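Local coordinates for vascular protein tyrosine phosphatase 1 (Rattus norvegicus, PDB 3I36) that probably removes phosphate from phosphotyrosines of other proteins, a receptor-type tyrosine phosphatase represented here by its catalytic domain, at residues F31-F35 with N297-L301; K73-N77 with T152-E156; V87-Q92 with R130-K135. One frame throughout, in Å; residues are numbered along the deposited sequence.

Contact 1: F31-F35 with N297-L301; sequences FEAYF and NQCVL
Val300 CG1 sits over the centre of one face of the Phe31 ring, a CH-pi contact with the methyl carbon 3.4 Å from the centroid and 9° off the ring normal. At the edge of the same ring lies the side-chain amide of Asn297, its plane almost coplanar with the phenyl group (6° apart). That amide also approaches the edge of the Tyr34 ring, whose hydroxyl is hydrogen-bonded to Glu49. The Phe35 ring repeats the pattern one helical turn after Phe31: Leu301 CD2 rests over its face, 3.8 Å from the centroid, while the backbone C of Asn297 stands at its edge, 3.6 Å from Phe35 CE1. Gln298 turns back at chi2 (64°), which brings OE1 to 3.4 Å from Phe35 CZ; its NE2 is hydrogen-bonded to Asp302. The two methyls of Leu301 divide their work, since Leu301 CD1 lies alongside the start of the Glu32 side chain, 3.8 Å from Glu32 CB; the Glu32 carboxylate makes a salt bridge to Arg305. No hydrogen bond spans the two segments; the touching is mainly between rings, methyls and the Asn297 backbone and amide. With an alanine here in place of Phe31, Val300 CG1 would probably lose the aromatic face it rests on, and a gap is likely to open beside the Asn297 amide. The segment axes approach to 10.3 Å and run roughly antiparallel. This packing joins helix 28-53, near the start of the chain, to the closing helix 290-305. Val300 also touches Leu260 and Ile264 of helix 249-267, while Phe31 reaches Ile26 and Val270 of the small antiparallel pair 26-27 and 269-270.

Contact 2: K73-N77 with T152-E156; sequences KNRYN and TKCEE
Arg75 lays its guanidinium flat against the backbone of Lys153 and Cys154. Lys153 O stands over the centre of one face, 3.2 Å from Arg75 CZ, and Cys154 CA lies over that face too, 3.5 Å from Arg75 NH2. The carbonyl therefore meets the flat cation from above, while the N-H groups point outward in its plane. The bend at chi3 (-72°) turns the group across the neighbouring loop.

Two waters at the guanidinium edge supply the hydrogen bonds between the segments. Water 1 accepts from Arg75 NH2 at 2.7 Å and donates to Glu155 OE2, linking opposite charges that do not touch. Water 2 accepts from Arg75 NH1, donates to Thr152 O, and also bonds Tyr76 OH at 3.0 Å.

Van der Waals contact adds Lys153 CD, 3.8 Å from Tyr76 OH, the side chains crossing at about a right angle.

The segments belong to the family motifs KNRY and KCxxYWP. Tyr76 touches Ala246 of the probable substrate site, consistent with the pocket-lining role of the KNRY tyrosine. Both segments are loops: 73-77 precedes strand 86-88, and the loop holding 152-156 follows strand 139-142. Gly119 O, just beyond strand 114-117, accepts from Arg75 NE.

Contact 3: V87-Q92 with R130-K135; sequences VKLSVQ and RMVWEK
Leu89 wedges against Arg130, Met131 and Glu134 where helix 125-134 of the tyrosine phosphatase fold packs against the chain leaving strand 86-88. Leu89 CB lies 3.4 Å from Arg130 NH2 and also near Glu134 OE1. With CG anti to the carbonyl carbon (chi1 -50°), the fork of the side chain reaches both the guanidinium and the helix. Leu89 CD1 goes over one face of the guanidinium, 3.7 Å from Arg130 NH1; Leu89 CD2 drops onto the helix, 3.6 Å from Met131 CB. Val87 CG1 extends this apolar patch to Met131 SD, and both residues continue onto Ile100, Ala102 and Ile115 of the neighbouring strands.

The rest of the contact is polar. Arg130 NH2 gives hydrogen bonds to both oxygens of Ser90: to O at 2.6 Å, approached from above the carbonyl plane, and to OG at 2.9 Å, each acceptor lying close to the guanidinium plane. Gln92 OE1 stands over the guanidinium face opposite Leu89, the amide plane nearly perpendicular to it. Arg130 NH1 makes a salt bridge to Asp127 and a hydrogen bond to Asp97 O, so the group is gripped at both terminal nitrogens. Glu134 OE1 accepts from Ser90 N at 2.8 Å through its syn lone pair; the modelled approach of OE2 to Ser90 OG is too short to be taken literally. Just past the helix end, Lys135 slides its chain past Val87 in the opposite direction, and Lys135 NZ donates to Lys88 O at 2.7 Å, almost in line with the carbonyl (C=O...N 162°).

How the contacts relate
The chain enters contact 1 early, in helix 28-53, and returns to it only near its modelled end, in helix 290-305, so this contact brackets most of the catalytic domain. Residues 73-77 come next and wait for 152-156 to close contact 2. Within that span, 87-92 meets 130-135 in contact 3, giving three loops set one within another, with none crossing. Contacts 2 and 3 are neighbours, their centres 18 Å apart and their nearest atoms about 6 Å apart. Contact 1 lies across the chain's centre from both. It unites terminal helices, whereas contact 2 joins loops near the probable substrate site and contact 3 ties a short strand to helix 125-134.

Contact 1: F31-F35 with N297-L301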
loop_
_atom_site.group_PDB
_atom_site.type_symbol
_atom_site.label_atom_id
_atom_site.label_comp_id
_atom_site.label_asym_id
_atom_site.label_seq_id
_atom_site.Cartn_x
_atom_site.Cartn_y
_atom_site.Cartn_z
ATOM N N PHE A 31 -0.100 2.048 25.989
ATOM C CA PHE A 31 0.696 2.428 24.829
ATOM C C PHE A 31 1.520 3.693 25.019
ATOM O O PHE A 31 2.661 3.758 24.578
ATOM C CB PHE A 31 -0.118 2.532 23.543
ATOM C CG PHE A 31 0.745 2.694 22.332
ATOM C CD1 PHE A 31 1.327 1.586 21.723
ATOM C CD2 PHE A 31 1.041 3.952 21.847
ATOM C CE1 PHE A 31 2.152 1.738 20.631
ATOM C CE2 PHE A 31 1.858 4.109 20.755
ATOM C CZ PHE A 31 2.413 2.995 20.140
ATOM N N GLU A 32 0.957 4.710 25.656
ATOM C CA GLU A 32 1.718 5.946 25.773
ATOM C C GLU A 32 3.012 5.745 26.558
ATOM O O GLU A 32 4.058 6.273 26.181
ATOM C CB GLU A 32 0.894 7.092 26.360
ATOM C CG GLU A 32 1.707 8.385 26.453
ATOM C CD GLU A 32 0.879 9.638 26.253
ATOM O OE1 GLU A 32 -0.314 9.530 25.899
ATOM O OE2 GLU A 32 1.434 10.738 26.448
ATOM N N ALA A 33 2.943 4.975 27.638
ATOM C CA ALA A 33 4.123 4.713 28.451
ATOM C C ALA A 33 5.110 3.897 27.641
ATOM O O ALA A 33 6.319 4.112 27.719
ATOM C CB ALA A 33 3.747 3.971 29.713
ATOM N N TYR A 34 4.582 2.947 26.878
ATOM C CA TYR A 34 5.403 2.101 26.038
ATOM C C TYR A 34 6.142 2.966 25.020
ATOM O O TYR A 34 7.349 2.812 24.800
ATOM C CB TYR A 34 4.527 1.052 25.344
ATOM C CG TYR A 34 5.089 0.578 24.040
ATOM C CD1 TYR A 34 5.970 -0.498 23.986
ATOM C CD2 TYR A 34 4.746 1.207 22.852
ATOM C CE1 TYR A 34 6.495 -0.929 22.775
ATOM C CE2 TYR A 34 5.270 0.794 21.655
ATOM C CZ TYR A 34 6.139 -0.280 21.621
ATOM O OH TYR A 34 6.642 -0.693 20.417
ATOM N N PHE A 35 5.405 3.896 24.420
ATOM C CA PHE A 35 5.954 4.777 23.396
ATOM C C PHE A 35 7.082 5.637 23.959
ATOM O O PHE A 35 8.140 5.778 23.341
ATOM C CB PHE A 35 4.848 5.669 22.837
ATOM C CG PHE A 35 5.304 6.588 21.752
ATOM C CD1 PHE A 35 5.064 6.282 20.429
ATOM C CD2 PHE A 35 5.961 7.767 22.058
ATOM C CE1 PHE A 35 5.485 7.132 19.426
ATOM C CE2 PHE A 35 6.378 8.620 21.062
ATOM C CZ PHE A 35 6.145 8.304 19.750
ATOM N N ASN A 297 4.139 4.312 15.085
ATOM C CA ASN A 297 3.925 4.374 16.503
ATOM C C ASN A 297 3.363 5.733 16.864
ATOM O O ASN A 297 2.500 5.837 17.727
ATOM C CB ASN A 297 5.217 4.055 17.221
ATOM C CG ASN A 297 5.521 2.587 17.173
ATOM O OD1 ASN A 297 6.192 2.098 16.253
ATOM N ND2 ASN A 297 4.989 1.859 18.139
ATOM N N GLN A 298 3.839 6.773 16.187
ATOM C CA GLN A 298 3.273 8.103 16.408
ATOM C C GLN A 298 1.784 8.112 16.063
ATOM O O GLN A 298 0.958 8.707 16.770
ATOM C CB GLN A 298 4.000 9.153 15.570
ATOM C CG GLN A 298 3.595 10.583 15.940
ATOM C CD GLN A 298 4.000 10.925 17.356
ATOM O OE1 GLN A 298 5.182 10.848 17.697
ATOM N NE2 GLN A 298 3.026 11.301 18.192
ATOM N N CYS A 299 1.444 7.454 14.961
ATOM C CA CYS A 299 0.053 7.334 14.550
ATOM C C CYS A 299 -0.779 6.722 15.663
ATOM O O CYS A 299 -1.803 7.273 16.053
ATOM C CB CYS A 299 -0.062 6.501 13.273
ATOM S SG CYS A 299 0.447 7.396 11.823
ATOM N N VAL A 300 -0.321 5.588 16.178
ATOM C CA VAL A 300 -1.003 4.925 17.273
ATOM C C VAL A 300 -1.159 5.860 18.454
ATOM O O VAL A 300 -2.230 5.945 19.048
ATOM C CB VAL A 300 -0.256 3.658 17.734
ATOM C CG1 VAL A 300 -0.919 3.077 18.969
ATOM C CG2 VAL A 300 -0.218 2.636 16.611
ATOM N N LEU A 301 -0.086 6.562 18.801
ATOM C CA LEU A 301 -0.128 7.452 19.953
ATOM C C LEU A 301 -1.170 8.536 19.735
ATOM O O LEU A 301 -1.979 8.839 20.619
ATOM C CB LEU A 301 1.247 8.075 20.198
ATOM C CG LEU A 301 1.377 8.913 21.462
ATOM C CD1 LEU A 301 1.223 8.019 22.678
ATOM C CD2 LEU A 301 2.726 9.652 21.475
#

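Contact 2: K73-N77 with T152-E156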
loop_
_atom_site.group_PDB
_atom_site.type_symbol
_atom_site.label_atom_id
_atom_site.label_comp_id
_atom_site.label_asym_id
_atom_site.label_seq_id
_atom_site.Cartn_x
_atom_site.Cartn_y
_atom_site.Cartn_z
ATOM N N LYS A 73 9.989 -5.642 -15.366
ATOM C CA LYS A 73 8.667 -5.283 -14.873
ATOM C C LYS A 73 8.778 -4.819 -13.431
ATOM O O LYS A 73 7.791 -4.462 -12.795
ATOM C CB LYS A 73 7.722 -6.475 -14.987
ATOM C CG LYS A 73 7.600 -7.043 -16.392
ATOM C CD LYS A 73 6.747 -8.303 -16.355
ATOM C CE LYS A 73 6.634 -8.956 -17.730
ATOM N NZ LYS A 73 5.874 -10.233 -17.597
ATOM N N ASN A 74 9.997 -4.836 -12.913
ATOM C CA ASN A 74 10.248 -4.362 -11.566
ATOM C C ASN A 74 10.824 -2.971 -11.600
ATOM O O ASN A 74 11.799 -2.715 -12.301
ATOM C CB ASN A 74 11.222 -5.286 -10.865
ATOM C CG ASN A 74 10.701 -6.683 -10.777
ATOM O OD1 ASN A 74 9.529 -6.890 -10.494
ATOM N ND2 ASN A 74 11.568 -7.653 -11.019
ATOM N N ARG A 75 10.211 -2.072 -10.849
ATOM C CA ARG A 75 10.688 -0.711 -10.804
ATOM C C ARG A 75 12.061 -0.659 -10.167
ATOM O O ARG A 75 12.969 0.004 -10.666
ATOM C CB ARG A 75 9.725 0.157 -10.007
ATOM C CG ARG A 75 10.191 1.609 -9.883
ATOM C CD ARG A 75 9.085 2.496 -9.307
ATOM N NE ARG A 75 8.001 2.717 -10.269
ATOM C CZ ARG A 75 8.092 3.542 -11.305
ATOM N NH1 ARG A 75 9.220 4.229 -11.514
ATOM N NH2 ARG A 75 7.069 3.686 -12.132
ATOM N N TYR A 76 12.206 -1.356 -9.050
ATOM C CA TYR A 76 13.495 -1.431 -8.357
ATOM C C TYR A 76 13.938 -2.872 -8.259
ATOM O O TYR A 76 13.168 -3.733 -7.853
ATOM C CB TYR A 76 13.375 -0.836 -6.952
ATOM C CG TYR A 76 12.838 0.564 -6.982
ATOM C CD1 TYR A 76 13.626 1.615 -7.445
ATOM C CD2 TYR A 76 11.542 0.843 -6.568
ATOM C CE1 TYR A 76 13.146 2.892 -7.486
ATOM C CE2 TYR A 76 11.046 2.132 -6.612
ATOM C CZ TYR A 76 11.854 3.152 -7.071
ATOM O OH TYR A 76 11.371 4.439 -7.123
ATOM N N ASN A 77 15.183 -3.133 -8.630
ATOM C CA ASN A 77 15.678 -4.502 -8.683
ATOM C C ASN A 77 15.728 -5.172 -7.316
ATOM O O ASN A 77 15.773 -6.397 -7.214
ATOM C CB ASN A 77 17.066 -4.530 -9.326
ATOM C CG ASN A 77 17.498 -5.930 -9.697
ATOM O OD1 ASN A 77 16.668 -6.781 -10.019
ATOM N ND2 ASN A 77 18.804 -6.181 -9.649
ATOM N N THR A 152 11.073 10.340 -11.610
ATOM C CA THR A 152 9.822 9.613 -11.814
ATOM C C THR A 152 9.701 8.513 -10.777
ATOM O O THR A 152 10.538 7.617 -10.695
ATOM C CB THR A 152 9.713 9.006 -13.222
ATOM O OG1 THR A 152 9.749 10.059 -14.192
ATOM C CG2 THR A 152 8.395 8.242 -13.366
ATOM N N LYS A 153 8.663 8.605 -9.966
ATOM C CA LYS A 153 8.401 7.604 -8.957
ATOM C C LYS A 153 7.298 6.668 -9.425
ATOM O O LYS A 153 7.166 5.559 -8.932
ATOM C CB LYS A 153 8.013 8.282 -7.645
ATOM C CG LYS A 153 9.177 9.028 -6.984
ATOM C CD LYS A 153 10.266 8.042 -6.589
ATOM C CE LYS A 153 11.199 8.619 -5.555
ATOM N NZ LYS A 153 12.211 7.630 -5.108
ATOM N N CYS A 154 6.502 7.127 -10.383
ATOM C CA CYS A 154 5.313 6.384 -10.785
ATOM C C CYS A 154 4.772 6.958 -12.076
ATOM O O CYS A 154 4.753 8.172 -12.253
ATOM C CB CYS A 154 4.241 6.474 -9.690
ATOM S SG CYS A 154 2.766 5.469 -10.039
ATOM N N GLU A 155 4.375 6.097 -13.003
ATOM C CA GLU A 155 3.731 6.588 -14.211
ATOM C C GLU A 155 2.377 7.173 -13.860
ATOM O O GLU A 155 1.746 6.747 -12.907
ATOM C CB GLU A 155 3.566 5.478 -15.254
ATOM C CG GLU A 155 4.887 5.060 -15.850
ATOM C CD GLU A 155 5.623 6.246 -16.436
ATOM O OE1 GLU A 155 5.073 6.876 -17.358
ATOM O OE2 GLU A 155 6.741 6.552 -15.970
ATOM N N GLU A 156 1.936 8.161 -14.629
ATOM C CA GLU A 156 0.573 8.624 -14.483
ATOM C C GLU A 156 -0.271 7.604 -15.217
ATOM O O GLU A 156 -0.522 7.723 -16.423
ATOM C CB GLU A 156 0.393 10.011 -15.072
ATOM C CG GLU A 156 -1.048 10.488 -14.991
ATOM C CD GLU A 156 -1.155 11.988 -15.099
ATOM O OE1 GLU A 156 -2.286 12.498 -15.157
ATOM O OE2 GLU A 156 -0.103 12.656 -15.116
HETATM O O HOH W 1 7.886 4.986 -14.412
HETATM O O HOH W 2 11.629 4.844 -10.093
#

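Contact 3: V87-Q92 with R130-K135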
loop_
_atom_site.group_PDB
_atom_site.type_symbol
_atom_site.label_atom_id
_atom_site.label_comp_id
_atom_site.label_asym_id
_atom_site.label_seq_id
_atom_site.Cartn_x
_atom_site.Cartn_y
_atom_site.Cartn_z
ATOM N N VAL A 87 0.956 -11.347 -6.495
ATOM C CA VAL A 87 -0.296 -11.306 -7.218
ATOM C C VAL A 87 -0.031 -11.925 -8.581
ATOM O O VAL A 87 0.836 -11.465 -9.313
ATOM C CB VAL A 87 -0.780 -9.864 -7.376
ATOM C CG1 VAL A 87 -2.052 -9.818 -8.189
ATOM C CG2 VAL A 87 -0.968 -9.205 -5.988
ATOM N N LYS A 88 -0.776 -12.970 -8.918
ATOM C CA LYS A 88 -0.576 -13.650 -10.189
ATOM C C LYS A 88 -1.697 -13.281 -11.130
ATOM O O LYS A 88 -2.860 -13.458 -10.802
ATOM C CB LYS A 88 -0.551 -15.162 -9.986
ATOM C CG LYS A 88 0.599 -15.632 -9.126
ATOM C CD LYS A 88 0.520 -17.122 -8.869
ATOM C CE LYS A 88 1.417 -17.515 -7.706
ATOM N NZ LYS A 88 1.379 -18.982 -7.434
ATOM N N LEU A 89 -1.345 -12.752 -12.297
ATOM C CA LEU A 89 -2.345 -12.360 -13.268
ATOM C C LEU A 89 -2.637 -13.508 -14.215
ATOM O O LEU A 89 -1.980 -14.542 -14.167
ATOM C CB LEU A 89 -1.863 -11.145 -14.049
ATOM C CG LEU A 89 -1.359 -10.022 -13.135
ATOM C CD1 LEU A 89 -0.859 -8.853 -13.981
ATOM C CD2 LEU A 89 -2.462 -9.591 -12.141
ATOM N N SER A 90 -3.641 -13.320 -15.060
ATOM C CA SER A 90 -3.988 -14.307 -16.062
ATOM C C SER A 90 -2.802 -14.470 -16.992
ATOM O O SER A 90 -1.942 -13.595 -17.095
ATOM C CB SER A 90 -5.198 -13.836 -16.866
ATOM O OG SER A 90 -4.954 -12.541 -17.385
ATOM N N VAL A 91 -2.742 -15.611 -17.653
ATOM C CA VAL A 91 -1.685 -15.832 -18.612
ATOM C C VAL A 91 -2.331 -15.916 -19.979
ATOM O O VAL A 91 -3.386 -16.529 -20.134
ATOM C CB VAL A 91 -0.916 -17.115 -18.301
ATOM C CG1 VAL A 91 -0.181 -16.967 -16.983
ATOM C CG2 VAL A 91 -1.865 -18.297 -18.243
ATOM N N GLN A 92 -1.711 -15.268 -20.957
ATOM C CA GLN A 92 -2.177 -15.325 -22.332
ATOM C C GLN A 92 -1.320 -16.325 -23.091
ATOM O O GLN A 92 -1.716 -17.470 -23.306
ATOM C CB GLN A 92 -2.086 -13.947 -22.996
ATOM C CG GLN A 92 -3.167 -12.946 -22.580
ATOM C CD GLN A 92 -2.853 -12.224 -21.273
ATOM O OE1 GLN A 92 -2.280 -11.131 -21.276
ATOM N NE2 GLN A 92 -3.233 -12.830 -20.153
ATOM N N ARG A 130 -4.648 -4.693 -15.577
ATOM C CA ARG A 130 -5.110 -6.067 -15.641
ATOM C C ARG A 130 -5.235 -6.599 -14.216
ATOM O O ARG A 130 -6.174 -7.312 -13.889
ATOM C CB ARG A 130 -4.167 -6.930 -16.480
ATOM C CG ARG A 130 -4.755 -8.286 -16.836
ATOM C CD ARG A 130 -4.080 -8.888 -18.064
ATOM N NE ARG A 130 -2.633 -8.838 -17.962
ATOM C CZ ARG A 130 -1.868 -9.882 -17.669
ATOM N NH1 ARG A 130 -0.556 -9.735 -17.592
ATOM N NH2 ARG A 130 -2.417 -11.062 -17.448
ATOM N N MET A 131 -4.307 -6.205 -13.355
ATOM C CA MET A 131 -4.371 -6.616 -11.960
ATOM C C MET A 131 -5.579 -5.962 -11.313
ATOM O O MET A 131 -6.345 -6.598 -10.593
ATOM C CB MET A 131 -3.134 -6.166 -11.219
ATOM C CG MET A 131 -3.232 -6.462 -9.739
ATOM S SD MET A 131 -1.663 -6.258 -8.899
ATOM C CE MET A 131 -1.450 -4.488 -8.924
ATOM N N VAL A 132 -5.727 -4.668 -11.560
ATOM C CA VAL A 132 -6.861 -3.938 -11.031
ATOM C C VAL A 132 -8.129 -4.662 -11.421
ATOM O O VAL A 132 -9.002 -4.885 -10.591
ATOM C CB VAL A 132 -6.916 -2.500 -11.573
ATOM C CG1 VAL A 132 -8.331 -1.911 -11.389
ATOM C CG2 VAL A 132 -5.888 -1.643 -10.858
ATOM N N TRP A 133 -8.226 -5.040 -12.690
ATOM C CA TRP A 133 -9.441 -5.686 -13.168
ATOM C C TRP A 133 -9.597 -7.085 -12.594
ATOM O O TRP A 133 -10.612 -7.424 -11.979
ATOM C CB TRP A 133 -9.479 -5.791 -14.686
ATOM C CG TRP A 133 -10.740 -6.459 -15.060
ATOM C CD1 TRP A 133 -10.916 -7.766 -15.417
ATOM C CD2 TRP A 133 -12.045 -5.881 -14.988
ATOM N NE1 TRP A 133 -12.257 -8.021 -15.622
ATOM C CE2 TRP A 133 -12.967 -6.878 -15.356
ATOM C CE3 TRP A 133 -12.516 -4.603 -14.664
ATOM C CZ2 TRP A 133 -14.338 -6.637 -15.420
ATOM C CZ3 TRP A 133 -13.885 -4.363 -14.724
ATOM C CH2 TRP A 133 -14.778 -5.378 -15.099
ATOM N N GLU A 134 -8.582 -7.908 -12.798
ATOM C CA GLU A 134 -8.696 -9.312 -12.446
ATOM C C GLU A 134 -8.811 -9.532 -10.957
ATOM O O GLU A 134 -9.372 -10.524 -10.517
ATOM C CB GLU A 134 -7.505 -10.091 -12.987
ATOM C CG GLU A 134 -7.497 -10.115 -14.503
ATOM C CD GLU A 134 -6.310 -10.854 -15.055
ATOM O OE1 GLU A 134 -5.510 -11.395 -14.256
ATOM O OE2 GLU A 134 -6.190 -10.889 -16.291
ATOM N N LYS A 135 -8.250 -8.619 -10.182
ATOM C CA LYS A 135 -8.232 -8.831 -8.746
ATOM C C LYS A 135 -9.314 -8.035 -8.033
ATOM O O LYS A 135 -9.316 -7.954 -6.815
ATOM C CB LYS A 135 -6.855 -8.541 -8.165
ATOM C CG LYS A 135 -5.757 -9.360 -8.812
ATOM C CD LYS A 135 -6.118 -10.856 -8.866
ATOM C CE LYS A 135 -4.957 -11.670 -9.452
ATOM N NZ LYS A 135 -5.329 -13.077 -9.779
#